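Local coordinates for putative membrane anchored protein (Corynebacterium diphtheriae, PDB 3LSO) that is of unknown function but is probably displayed at the cell surface, held to the membrane by a transmembrane helix, at residues B[283-289]-B[426-430]. Residues are numbered along the deposited sequence.
Sequences PVVTELD and IYMFQ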
loop_
_atom_site.group_PDB
_atom_site.type_symbol
_atom_site.label_atom_id
_atom_site.label_comp_id
_atom_site.label_asym_id
_atom_site.label_seq_id
_atom_site.Cartn_x
_atom_site.Cartn_y
_atom_site.Cartn_z
ATOM N N PRO B 283 -9.891 6.693 12.507
ATOM C CA PRO B 283 -10.363 7.816 13.256
ATOM C C PRO B 283 -11.620 7.411 13.984
ATOM O O PRO B 283 -12.576 6.961 13.352
ATOM C CB PRO B 283 -10.717 8.834 12.168
ATOM C CG PRO B 283 -10.273 8.233 10.892
ATOM C CD PRO B 283 -10.283 6.793 11.100
ATOM N N VAL B 284 -11.630 7.567 15.298
ATOM C CA VAL B 284 -12.819 7.272 16.055
ATOM C C VAL B 284 -13.428 8.557 16.590
ATOM O O VAL B 284 -12.756 9.359 17.212
ATOM C CB VAL B 284 -12.513 6.275 17.143
ATOM C CG1 VAL B 284 -13.666 6.118 18.067
ATOM C CG2 VAL B 284 -12.215 4.961 16.511
ATOM N N VAL B 285 -14.705 8.758 16.318
ATOM C CA VAL B 285 -15.387 9.995 16.666
ATOM C C VAL B 285 -16.447 9.696 17.737
ATOM O O VAL B 285 -16.865 8.538 17.881
ATOM C CB VAL B 285 -16.055 10.595 15.404
ATOM C CG1 VAL B 285 -15.013 11.150 14.452
ATOM C CG2 VAL B 285 -16.882 9.539 14.689
ATOM N N THR B 286 -16.895 10.721 18.470
ATOM C CA THR B 286 -17.924 10.542 19.517
ATOM C C THR B 286 -19.273 10.030 18.976
ATOM O O THR B 286 -19.668 8.887 19.223
ATOM C CB THR B 286 -18.139 11.845 20.294
ATOM O OG1 THR B 286 -16.876 12.276 20.814
ATOM C CG2 THR B 286 -19.138 11.644 21.445
ATOM N N GLU B 287 -19.971 10.893 18.244
ATOM C CA GLU B 287 -21.200 10.532 17.542
ATOM C C GLU B 287 -21.010 11.020 16.098
ATOM O O GLU B 287 -20.350 12.049 15.843
ATOM C CB GLU B 287 -22.410 11.231 18.217
ATOM C CG GLU B 287 -23.841 10.691 17.921
ATOM C CD GLU B 287 -24.968 11.676 18.365
ATOM O OE1 GLU B 287 -24.732 12.565 19.237
ATOM O OE2 GLU B 287 -26.101 11.561 17.823
ATOM N N LEU B 288 -21.559 10.262 15.160
ATOM C CA LEU B 288 -21.660 10.725 13.798
ATOM C C LEU B 288 -23.128 10.809 13.393
ATOM O O LEU B 288 -23.803 9.781 13.233
ATOM C CB LEU B 288 -20.894 9.798 12.860
ATOM C CG LEU B 288 -20.910 10.217 11.377
ATOM C CD1 LEU B 288 -20.035 11.450 11.058
ATOM C CD2 LEU B 288 -20.515 9.038 10.485
ATOM N N ASP B 289 -23.632 12.026 13.243
ATOM C CA ASP B 289 -24.947 12.200 12.659
ATOM C C ASP B 289 -24.768 12.391 11.182
ATOM O O ASP B 289 -24.315 13.439 10.736
ATOM C CB ASP B 289 -25.649 13.417 13.215
ATOM C CG ASP B 289 -25.834 13.355 14.701
ATOM O OD1 ASP B 289 -25.037 12.649 15.377
ATOM O OD2 ASP B 289 -26.789 14.031 15.182
ATOM N N ILE B 426 -11.494 13.466 18.671
ATOM C CA ILE B 426 -11.873 14.035 17.413
ATOM C C ILE B 426 -13.303 14.591 17.502
ATOM O O ILE B 426 -14.209 13.952 18.032
ATOM C CB ILE B 426 -11.807 12.997 16.297
ATOM C CG1 ILE B 426 -10.367 12.592 16.014
ATOM C CG2 ILE B 426 -12.372 13.576 15.032
ATOM C CD1 ILE B 426 -10.220 11.446 15.008
ATOM N N TYR B 427 -13.501 15.776 16.940
ATOM C CA TYR B 427 -14.703 16.536 17.144
ATOM C C TYR B 427 -15.030 17.146 15.785
ATOM O O TYR B 427 -14.105 17.453 15.031
ATOM C CB TYR B 427 -14.429 17.647 18.164
ATOM C CG TYR B 427 -14.094 17.206 19.593
ATOM C CD1 TYR B 427 -15.099 17.025 20.553
ATOM C CD2 TYR B 427 -12.779 17.007 19.990
ATOM C CE1 TYR B 427 -14.797 16.627 21.865
ATOM C CE2 TYR B 427 -12.454 16.615 21.290
ATOM C CZ TYR B 427 -13.468 16.429 22.217
ATOM O OH TYR B 427 -13.137 16.050 23.496
HETATM N N MSE B 428 -16.320 17.275 15.449
HETATM C CA MSE B 428 -16.763 17.954 14.230
HETATM C C MSE B 428 -17.809 18.958 14.607
HETATM O O MSE B 428 -18.470 18.813 15.638
HETATM C CB MSE B 428 -17.477 16.992 13.293
HETATM C CG MSE B 428 -16.613 16.174 12.371
HETATM SE SE MSE B 428 -17.721 14.753 11.668
HETATM C CE MSE B 428 -17.927 13.748 13.301
ATOM N N PHE B 429 -18.014 19.950 13.758
ATOM C CA PHE B 429 -19.197 20.766 13.895
ATOM C C PHE B 429 -20.374 20.176 13.112
ATOM O O PHE B 429 -20.184 19.376 12.184
ATOM C CB PHE B 429 -18.880 22.186 13.475
ATOM C CG PHE B 429 -17.920 22.855 14.391
ATOM C CD1 PHE B 429 -18.366 23.673 15.403
ATOM C CD2 PHE B 429 -16.557 22.631 14.275
ATOM C CE1 PHE B 429 -17.488 24.282 16.259
ATOM C CE2 PHE B 429 -15.656 23.254 15.149
ATOM C CZ PHE B 429 -16.132 24.075 16.136
ATOM N N GLN B 430 -21.590 20.546 13.493
ATOM C CA GLN B 430 -22.764 20.091 12.765
ATOM C C GLN B 430 -23.490 21.260 12.173
ATOM O O GLN B 430 -23.362 22.390 12.666
ATOM C CB GLN B 430 -23.710 19.366 13.716
ATOM C CG GLN B 430 -23.115 18.096 14.336
ATOM C CD GLN B 430 -24.063 17.420 15.302
ATOM O OE1 GLN B 430 -24.749 18.071 16.087
ATOM N NE2 GLN B 430 -24.112 16.101 15.246
#
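Successive side chains of a beta strand point to opposite faces, so that one face can meet a neighbouring domain while the other lines its own domain's interior; segment 426-430 of strand 425-435 is a compact example. Ile-426 opens the segment, pointing toward 283-289: its CD1 lies 3.9 Å from CB of Pro-283 and its CG2 3.6 Å from CG1 of Val-285, an apolar contact at the end of strand 278-285. Tyr-427 points away, its ring meeting Phe-451. The side chain of Met-428, a selenomethionine, points toward 283-289 again; CE of Met-428 sits 3.8 Å from CD1 of Leu-288 and 4.1 Å from CG1 of Val-285, packing against the chain after Val-285. Phe-429 turns to the other side, against Phe-416, Val-322 and Val-324. Gln-430 closes the row: its NE2 lies 3.4 Å from OD2 of Asp-289, at too poor an angle for a hydrogen bond, and its OE1 is held by Asn-343. Nearby, Glu-287 forms a salt bridge with Lys-387. The axes of 283-285 and 426-430 cross at -62°, consistent with an interdomain junction, where the last strand of a five-stranded sheet runs through a linker over the sheet of the next beta-sandwich-like domain.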